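Local coordinates for protein alanine racemase 1 (Caldanaerobacter subterraneus subsp. tengcongensis MB4, PDB 4Y2W) that belongs to the alanine racemase family, pairing an N-terminal TIM-barrel domain with a separate C-terminal domain, and forms an assembly of two chains, at residues P82-G87 against T103-D108; T134-I139 against Y166-A171; L203-N208 against M222-I227. The protein carries 1 engineered substitution. All blocks are in the same frame, centred on the assembly; numbering follows the deposited sequence.

Contact 1 of 3, residues P82-G87 against T103-D108; sequences PILIFG and TQTVYD
Ile-85 O takes two bonds from Thr-105. Thr-105 OG1 donates to Ile-85 O over 2.7 Å, and Thr-105 N adds a weak bond to Ile-85 O at 3.3 Å. OG1 is hydrogen-bonded also to the hydroxyl of Tyr-166. Strands 83-85 and 103-106 are parallel neighbours in the TIM barrel, linked through helix 94-99 as a beta-alpha-beta unit. Their backbones alternate as donor and acceptor: Thr-103 N gives to Ile-83 O at 2.8 Å, and Ile-85 N gives to Thr-103 O at 2.9 Å. Leu-84 and Thr-103 lie on one face of the sheet, where Leu-84 CD1 rests 3.7 Å from Thr-103 CG2. Both residues also touch His-129 of the next strand. Ile-85 and Gln-104 occupy the other face, toward helices 68-76 and 109-121. Ile-85 CD1 packs there 3.7 Å from Gln-104 OE1. The Gln-104 chain starts anti to the backbone N (chi1 -178°) and bends at chi2 (62°). This carries its amide across to Gly-87, just past strand 83-85. Gln-104 NE2 donates to Gly-87 O at 2.9 Å, in the plane of that carbonyl, while OE1 is bonded to the hydroxyl of Thr-89. The amide is therefore held at both ends. Where the backbone ladder weakens, side-chain donors add to it, and Thr-105 and Gln-104 tie the carbonyls at Ile-85 and Gly-87 to strand 103-106.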
loop_
_atom_site.group_PDB
_atom_site.type_symbol
_atom_site.label_atom_id
_atom_site.label_comp_id
_atom_site.label_asym_id
_atom_site.label_seq_id
_atom_site.Cartn_x
_atom_site.Cartn_y
_atom_site.Cartn_z
ATOM N N PRO A 82 12.787 23.017 8.450
ATOM C CA PRO A 82 11.824 22.794 9.533
ATOM C C PRO A 82 10.687 21.873 9.104
ATOM O O PRO A 82 10.218 21.966 7.970
ATOM C CB PRO A 82 11.284 24.201 9.826
ATOM C CG PRO A 82 12.334 25.131 9.325
ATOM C CD PRO A 82 12.921 24.450 8.125
ATOM N N ILE A 83 10.258 20.994 10.009
ATOM C CA ILE A 83 9.207 20.018 9.720
ATOM C C ILE A 83 8.073 20.135 10.734
ATOM O O ILE A 83 8.321 20.266 11.936
ATOM C CB ILE A 83 9.751 18.579 9.783
ATOM C CG1 ILE A 83 10.919 18.400 8.811
ATOM C CG2 ILE A 83 8.641 17.570 9.491
ATOM C CD1 ILE A 83 11.848 17.268 9.185
ATOM N N LEU A 84 6.835 20.076 10.239
ATOM C CA LEU A 84 5.643 20.133 11.087
ATOM C C LEU A 84 4.901 18.808 11.049
ATOM O O LEU A 84 4.618 18.282 9.974
ATOM C CB LEU A 84 4.704 21.258 10.633
ATOM C CG LEU A 84 3.317 21.301 11.290
ATOM C CD1 LEU A 84 3.412 21.535 12.788
ATOM C CD2 LEU A 84 2.450 22.364 10.640
ATOM N N ILE A 85 4.583 18.285 12.229
ATOM C CA ILE A 85 3.773 17.080 12.368
ATOM C C ILE A 85 2.319 17.475 12.638
ATOM O O ILE A 85 2.005 17.994 13.708
ATOM C CB ILE A 85 4.288 16.196 13.523
ATOM C CG1 ILE A 85 5.735 15.768 13.254
ATOM C CG2 ILE A 85 3.393 14.974 13.708
ATOM C CD1 ILE A 85 6.487 15.315 14.487
ATOM N N PHE A 86 1.443 17.231 11.664
ATOM C CA PHE A 86 0.016 17.531 11.804
ATOM C C PHE A 86 -0.613 16.683 12.900
ATOM O O PHE A 86 -1.448 17.162 13.670
ATOM C CB PHE A 86 -0.740 17.271 10.497
ATOM C CG PHE A 86 -0.302 18.135 9.349
ATOM C CD1 PHE A 86 -0.394 19.517 9.428
ATOM C CD2 PHE A 86 0.184 17.567 8.180
ATOM C CE1 PHE A 86 0.006 20.318 8.369
ATOM C CE2 PHE A 86 0.583 18.362 7.116
ATOM C CZ PHE A 86 0.495 19.740 7.212
ATOM N N GLY A 87 -0.206 15.418 12.963
ATOM C CA GLY A 87 -0.825 14.452 13.855
ATOM C C GLY A 87 -0.372 14.553 15.295
ATOM O O GLY A 87 0.420 15.423 15.665
ATOM N N THR A 103 8.592 20.540 14.692
ATOM C CA THR A 103 7.434 21.333 15.069
ATOM C C THR A 103 6.244 20.399 15.298
ATOM O O THR A 103 6.002 19.484 14.505
ATOM C CB THR A 103 7.095 22.373 13.984
ATOM O OG1 THR A 103 8.296 23.022 13.550
ATOM C CG2 THR A 103 6.120 23.413 14.510
ATOM N N GLN A 104 5.513 20.638 16.384
ATOM C CA GLN A 104 4.403 19.783 16.791
ATOM C C GLN A 104 3.080 20.544 16.822
ATOM O O GLN A 104 3.027 21.715 17.198
ATOM C CB GLN A 104 4.681 19.190 18.178
ATOM C CG GLN A 104 3.607 18.239 18.703
ATOM C CD GLN A 104 3.425 17.012 17.826
ATOM O OE1 GLN A 104 4.401 16.393 17.394
ATOM N NE2 GLN A 104 2.173 16.652 17.562
ATOM N N THR A 105 2.012 19.857 16.432
ATOM C CA THR A 105 0.669 20.407 16.493
ATOM C C THR A 105 0.117 20.271 17.909
ATOM O O THR A 105 0.266 19.223 18.541
ATOM C CB THR A 105 -0.254 19.687 15.495
ATOM O OG1 THR A 105 0.218 19.928 14.165
ATOM C CG2 THR A 105 -1.683 20.186 15.618
ATOM N N VAL A 106 -0.519 21.333 18.401
ATOM C CA VAL A 106 -1.073 21.356 19.757
ATOM C C VAL A 106 -2.443 22.036 19.782
ATOM O O VAL A 106 -2.627 23.098 19.192
ATOM C CB VAL A 106 -0.136 22.099 20.735
ATOM C CG1 VAL A 106 -0.680 22.033 22.159
ATOM C CG2 VAL A 106 1.275 21.526 20.668
ATOM N N TYR A 107 -3.401 21.414 20.463
ATOM C CA TYR A 107 -4.715 22.025 20.674
ATOM C C TYR A 107 -5.339 21.648 22.027
ATOM O O TYR A 107 -6.560 21.544 22.149
ATOM C CB TYR A 107 -5.661 21.681 19.512
ATOM C CG TYR A 107 -5.740 20.203 19.187
ATOM C CD1 TYR A 107 -6.659 19.375 19.822
ATOM C CD2 TYR A 107 -4.892 19.634 18.239
ATOM C CE1 TYR A 107 -6.729 18.025 19.525
ATOM C CE2 TYR A 107 -4.954 18.285 17.936
ATOM C CZ TYR A 107 -5.876 17.485 18.582
ATOM O OH TYR A 107 -5.945 16.145 18.287
ATOM N N ASP A 108 -4.496 21.451 23.039
ATOM C CA ASP A 108 -4.950 21.362 24.426
ATOM C C ASP A 108 -3.775 21.618 25.372
ATOM O O ASP A 108 -2.625 21.296 25.050
ATOM C CB ASP A 108 -5.637 20.022 24.727
ATOM C CG ASP A 108 -4.673 18.858 24.767
ATOM O OD1 ASP A 108 -3.976 18.626 23.758
ATOM O OD2 ASP A 108 -4.614 18.178 25.815
#

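Contact 2 of 3, residues T134-I139 against Y166-A171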
loop_
_atom_site.group_PDB
_atom_site.type_symbol
_atom_site.label_atom_id
_atom_site.label_comp_id
_atom_site.label_asym_id
_atom_site.label_seq_id
_atom_site.Cartn_x
_atom_site.Cartn_y
_atom_site.Cartn_z
ATOM N N THR A 134 -12.196 25.273 12.434
ATOM C CA THR A 134 -13.097 26.322 11.968
ATOM C C THR A 134 -14.323 25.784 11.230
ATOM O O THR A 134 -15.112 26.569 10.705
ATOM C CB THR A 134 -12.358 27.309 11.041
ATOM O OG1 THR A 134 -11.694 26.589 9.996
ATOM C CG2 THR A 134 -11.332 28.111 11.821
ATOM N N GLY A 135 -14.500 24.463 11.201
ATOM C CA GLY A 135 -15.631 23.854 10.483
ATOM C C GLY A 135 -15.481 22.383 10.109
ATOM O O GLY A 135 -16.474 21.650 10.055
ATOM N N LEU A 136 -14.243 21.959 9.849
ATOM C CA LEU A 136 -13.942 20.594 9.405
ATOM C C LEU A 136 -14.303 19.498 10.424
ATOM O O LEU A 136 -14.552 18.350 10.043
ATOM C CB LEU A 136 -12.456 20.499 9.031
ATOM C CG LEU A 136 -11.903 19.185 8.470
ATOM C CD1 LEU A 136 -12.537 18.820 7.135
ATOM C CD2 LEU A 136 -10.391 19.282 8.327
ATOM N N GLY A 137 -14.329 19.847 11.711
ATOM C CA GLY A 137 -14.715 18.905 12.768
ATOM C C GLY A 137 -13.729 17.770 13.005
ATOM O O GLY A 137 -14.094 16.741 13.573
ATOM N N ARG A 138 -12.478 17.960 12.592
ATOM C CA ARG A 138 -11.476 16.896 12.617
ATOM C C ARG A 138 -10.578 17.014 13.856
ATOM O O ARG A 138 -10.771 16.270 14.820
ATOM C CB ARG A 138 -10.681 16.913 11.311
ATOM C CG ARG A 138 -9.660 15.803 11.151
ATOM C CD ARG A 138 -9.104 15.794 9.734
ATOM N NE ARG A 138 -8.134 16.863 9.503
ATOM C CZ ARG A 138 -7.505 17.078 8.350
ATOM N NH1 ARG A 138 -7.737 16.302 7.296
ATOM N NH2 ARG A 138 -6.644 18.081 8.244
ATOM N N ILE A 139 -9.608 17.932 13.840
ATOM C CA ILE A 139 -8.838 18.252 15.049
ATOM C C ILE A 139 -8.711 19.760 15.234
ATOM O O ILE A 139 -8.883 20.529 14.285
ATOM C CB ILE A 139 -7.422 17.614 15.069
ATOM C CG1 ILE A 139 -6.601 18.018 13.842
ATOM C CG2 ILE A 139 -7.514 16.101 15.168
ATOM C CD1 ILE A 139 -5.105 17.931 14.067
ATOM N N TYR A 166 -2.873 27.477 12.835
ATOM C CA TYR A 166 -3.489 27.115 11.563
ATOM C C TYR A 166 -4.816 26.394 11.676
ATOM O O TYR A 166 -5.212 25.944 12.753
ATOM C CB TYR A 166 -2.514 26.288 10.719
ATOM C CG TYR A 166 -2.252 24.877 11.204
ATOM C CD1 TYR A 166 -1.458 24.636 12.318
ATOM C CD2 TYR A 166 -2.785 23.780 10.529
ATOM C CE1 TYR A 166 -1.209 23.343 12.753
ATOM C CE2 TYR A 166 -2.545 22.485 10.956
ATOM C CZ TYR A 166 -1.755 22.271 12.068
ATOM O OH TYR A 166 -1.517 20.984 12.491
ATOM N N SER A 167 -5.495 26.322 10.535
ATOM C CA SER A 167 -6.765 25.623 10.392
ATOM C C SER A 167 -6.793 24.949 9.016
ATOM O O SER A 167 -5.791 24.961 8.296
ATOM C CB SER A 167 -7.931 26.604 10.548
ATOM O OG SER A 167 -9.164 25.920 10.689
ATOM N N HIS A 168 -7.938 24.370 8.657
ATOM C CA HIS A 168 -8.073 23.589 7.426
ATOM C C HIS A 168 -9.479 23.753 6.845
ATOM O O HIS A 168 -10.468 23.639 7.574
ATOM C CB HIS A 168 -7.796 22.111 7.730
ATOM C CG HIS A 168 -7.391 21.304 6.534
ATOM N ND1 HIS A 168 -6.073 21.088 6.195
ATOM C CD2 HIS A 168 -8.129 20.645 5.611
ATOM C CE1 HIS A 168 -6.016 20.341 5.106
ATOM N NE2 HIS A 168 -7.251 20.058 4.731
ATOM N N PHE A 169 -9.562 24.019 5.540
ATOM C CA PHE A 169 -10.852 24.205 4.868
ATOM C C PHE A 169 -11.562 22.869 4.665
ATOM O O PHE A 169 -10.941 21.895 4.239
ATOM C CB PHE A 169 -10.678 24.897 3.507
ATOM C CG PHE A 169 -10.304 26.352 3.602
ATOM C CD1 PHE A 169 -11.132 27.257 4.258
ATOM C CD2 PHE A 169 -9.138 26.824 3.015
ATOM C CE1 PHE A 169 -10.794 28.597 4.340
ATOM C CE2 PHE A 169 -8.797 28.165 3.093
ATOM C CZ PHE A 169 -9.626 29.051 3.756
ATOM N N ALA A 170 -12.865 22.840 4.947
ATOM C CA ALA A 170 -13.666 21.620 4.835
ATOM C C ALA A 170 -14.179 21.353 3.421
ATOM O O ALA A 170 -14.348 20.196 3.040
ATOM C CB ALA A 170 -14.836 21.668 5.804
ATOM N N ALA A 171 -14.433 22.409 2.650
ATOM C CA ALA A 171 -15.002 22.259 1.306
ATOM C C ALA A 171 -14.394 23.228 0.292
ATOM O O ALA A 171 -15.111 23.815 -0.519
ATOM C CB ALA A 171 -16.516 22.422 1.360
#
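Arg-138 and His-168 meet in two loops of the TIM barrel, which follow strands 126-131 and 160-166 at their C-terminal ends. Arg-138 NH2 stands over the centre of the His-168 imidazole, 3.6 Å above its plane. The guanidinium is not stacked flat, because the two planes are 48° apart. Its approach comes from a long chain that leaves anti to the backbone N (chi1 -176°) and turns only at chi3 (76°). Leu-136 touches both groups. Leu-136 CD2 lies over the rim of one guanidinium face and also 3.8 Å from His-168 CD2. The other methyl, Leu-136 CD1, packs 3.9 Å from Ala-170 CB. Arg-138 and His-168 both belong to the alanine pocket and touch the ligand. Arg-138 NH1 also makes a weak bond to Tyr-268 OH of the second subunit, which brings this pocket to the dimer interface. At the start of the loops the contact turns polar. The hydroxyl of Ser-167 is bonded to Ile-132 O, and Gln-183 NE2 of helix 177-195 bonds to Thr-134 OG1. Between these two hydroxyls, Thr-134 OG1 donates to Ser-167 OG at 2.7 Å.

Contact 3 of 3, residues L203-N208 against M222-I227; sequences LKHIAN and MVRPGI. With PO4 (phosphate ion), chain C.
Met-222 lays its terminal methyl over the ring of His-205, and this is the tight end of the contact. Met-222 CE sits 3.6 Å from the His-205 ring centroid and 6° off the normal, a CH-pi contact almost straight over the centre. The two side chains run side by side and point the same way. Met-222 bends at chi3 (59°), which turns CE onto the imidazole. Leu-203 CD2 lies 3.9 Å from Met-222 CE. The His-205 ring also meets the ring of Tyr-166, nearly parallel to it.

Arg-224 crosses His-205 at about a right angle, with the guanidinium and ring planes 72° apart. His-205 ND1 lies at the guanidinium edge, 3.3 Å from Arg-224 NH1. The other terminal nitrogen, NH2, is hydrogen-bonded to Ser-167 O. Away from this face, Ala-207 CB and Val-223 CG2 touch at 4.0 Å and both residues pack on Ile-212 of helix 209-214.

The strands are parallel neighbours in the TIM barrel, and their backbone pairing is sparse. Arg-224 N to Ala-207 O is sound at 3.0 Å; Met-222 N to Lys-204 O is weak. Beyond Arg-224 the segments part, and a phosphate ion, probably from the crystallisation liquor, lies between them. Its bonds are all weak: Asn-208 ND2 to O2 at 3.4 Å, Gly-226 N to O1 at 3.3 Å and Ile-227 N to O4 at 3.5 Å. Main-chain N-H groups in the loops after the last two strands bind phosphate in many TIM barrels, and the position here is consistent with that. The chemistry thus divides along the strands, from a buried methyl-on-imidazole packing to an end where N-H donors face a weakly held phosphate, consistent with a place that can accept an anion.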
loop_
_atom_site.group_PDB
_atom_site.type_symbol
_atom_site.label_atom_id
_atom_site.label_comp_id
_atom_site.label_asym_id
_atom_site.label_seq_id
_atom_site.Cartn_x
_atom_site.Cartn_y
_atom_site.Cartn_z
ATOM N N LEU A 203 3.365 32.817 12.162
ATOM C CA LEU A 203 2.907 31.959 11.063
ATOM C C LEU A 203 1.424 31.597 11.158
ATOM O O LEU A 203 1.039 30.629 11.815
ATOM C CB LEU A 203 3.773 30.697 10.964
ATOM C CG LEU A 203 4.998 30.811 10.046
ATOM C CD1 LEU A 203 5.865 32.015 10.396
ATOM C CD2 LEU A 203 5.817 29.527 10.090
ATOM N N LYS A 204 0.601 32.406 10.499
ATOM C CA LYS A 204 -0.814 32.112 10.315
ATOM C C LYS A 204 -0.974 31.497 8.932
ATOM O O LYS A 204 -0.493 32.060 7.942
ATOM C CB LYS A 204 -1.654 33.389 10.419
ATOM C CG LYS A 204 -1.354 34.239 11.650
ATOM C CD LYS A 204 -2.266 35.454 11.759
ATOM C CE LYS A 204 -2.018 36.494 10.673
ATOM N NZ LYS A 204 -0.668 37.113 10.764
ATOM N N HIS A 205 -1.628 30.340 8.865
ATOM C CA HIS A 205 -1.845 29.653 7.588
ATOM C C HIS A 205 -3.085 28.776 7.622
ATOM O O HIS A 205 -3.472 28.272 8.671
ATOM C CB HIS A 205 -0.614 28.833 7.185
ATOM C CG HIS A 205 -0.133 27.882 8.237
ATOM N ND1 HIS A 205 -0.182 26.515 8.081
ATOM C CD2 HIS A 205 0.428 28.100 9.451
ATOM C CE1 HIS A 205 0.320 25.931 9.156
ATOM N NE2 HIS A 205 0.697 26.872 10.001
ATOM N N ILE A 206 -3.710 28.613 6.462
ATOM C CA ILE A 206 -4.972 27.880 6.361
ATOM C C ILE A 206 -5.202 27.208 4.998
ATOM O O ILE A 206 -5.919 26.212 4.912
ATOM C CB ILE A 206 -6.155 28.821 6.699
ATOM C CG1 ILE A 206 -7.455 28.033 6.892
ATOM C CG2 ILE A 206 -6.321 29.892 5.627
ATOM C CD1 ILE A 206 -8.559 28.840 7.543
ATOM N N ALA A 207 -4.586 27.737 3.942
ATOM C CA ALA A 207 -4.875 27.305 2.578
ATOM C C ALA A 207 -4.138 26.029 2.166
ATOM O O ALA A 207 -2.907 25.956 2.242
ATOM C CB ALA A 207 -4.546 28.429 1.605
ATOM N N ASN A 208 -4.911 25.030 1.736
ATOM C CA ASN A 208 -4.388 23.886 0.981
ATOM C C ASN A 208 -4.513 24.195 -0.518
ATOM O O ASN A 208 -4.954 25.286 -0.883
ATOM C CB ASN A 208 -5.123 22.593 1.362
ATOM C CG ASN A 208 -6.628 22.668 1.125
ATOM O OD1 ASN A 208 -7.194 23.751 0.952
ATOM N ND2 ASN A 208 -7.284 21.509 1.128
ATOM N N MET A 222 1.675 31.716 5.381
ATOM C CA MET A 222 2.193 30.479 4.797
ATOM C C MET A 222 1.091 29.693 4.087
ATOM O O MET A 222 -0.092 29.826 4.398
ATOM C CB MET A 222 2.860 29.621 5.877
ATOM C CG MET A 222 3.704 28.473 5.344
ATOM S SD MET A 222 4.803 27.770 6.586
ATOM C CE MET A 222 3.625 27.246 7.831
ATOM N N VAL A 223 1.506 28.873 3.130
ATOM C CA VAL A 223 0.598 28.122 2.272
ATOM C C VAL A 223 1.032 26.642 2.228
ATOM O O VAL A 223 2.221 26.340 2.337
ATOM C CB VAL A 223 0.535 28.820 0.889
ATOM C CG1 VAL A 223 0.756 27.868 -0.271
ATOM C CG2 VAL A 223 -0.774 29.584 0.744
ATOM N N ARG A 224 0.066 25.729 2.087
ATOM C CA ARG A 224 0.309 24.281 2.251
ATOM C C ARG A 224 -0.009 23.429 1.003
ATOM O O ARG A 224 -0.973 22.654 1.002
ATOM C CB ARG A 224 -0.508 23.747 3.436
ATOM C CG ARG A 224 -0.180 24.364 4.791
ATOM C CD ARG A 224 -0.807 23.554 5.921
ATOM N NE ARG A 224 -2.242 23.346 5.713
ATOM C CZ ARG A 224 -3.228 23.977 6.354
ATOM N NH1 ARG A 224 -2.988 24.886 7.296
ATOM N NH2 ARG A 224 -4.486 23.687 6.050
ATOM N N PRO A 225 0.808 23.551 -0.056
ATOM C CA PRO A 225 0.591 22.712 -1.235
ATOM C C PRO A 225 1.032 21.271 -1.002
ATOM O O PRO A 225 2.107 21.036 -0.446
ATOM C CB PRO A 225 1.474 23.370 -2.298
ATOM C CG PRO A 225 2.568 24.016 -1.525
ATOM C CD PRO A 225 1.933 24.485 -0.247
ATOM N N GLY A 226 0.203 20.322 -1.430
ATOM C CA GLY A 226 0.512 18.899 -1.311
ATOM C C GLY A 226 0.405 18.202 -2.649
ATOM O O GLY A 226 1.348 18.224 -3.439
ATOM N N ILE A 227 -0.752 17.592 -2.909
ATOM C CA ILE A 227 -0.984 16.854 -4.156
ATOM C C ILE A 227 -0.621 17.669 -5.399
ATOM O O ILE A 227 -0.102 17.126 -6.374
ATOM C CB ILE A 227 -2.449 16.368 -4.270
ATOM C CG1 ILE A 227 -2.631 15.440 -5.479
ATOM C CG2 ILE A 227 -3.413 17.543 -4.373
ATOM C CD1 ILE A 227 -1.695 14.250 -5.500
HETATM P P PO4 C . -3.561 19.179 -0.349
HETATM O O1 PO4 C . -3.089 19.942 -1.565
HETATM O O2 PO4 C . -5.052 19.358 -0.164
HETATM O O3 PO4 C . -2.841 19.698 0.876
HETATM O O4 PO4 C . -3.262 17.707 -0.535
#

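How the contacts relate
From the N terminus, contact 1 comes first and closes the loop through helix 94-99, joining two successive barrel strands. Contact 2 follows, bringing together loops across helix 144-155 and strand 160-166. Contact 3 comes last and closes the connection through helix 209-214, joining strands 203-208 and 222-224. The three stand in series along the chain; none nests in or crosses another. In space they converge on the same barrel. Ile-139 of contact 2 packs on Tyr-107 and Phe-86 of contact 1. Phe-86 CE1 also comes within 4.1 Å of Arg-224 CD in contact 3. His-168 lies beside that same arginine, so Arg-224 borders both other contacts.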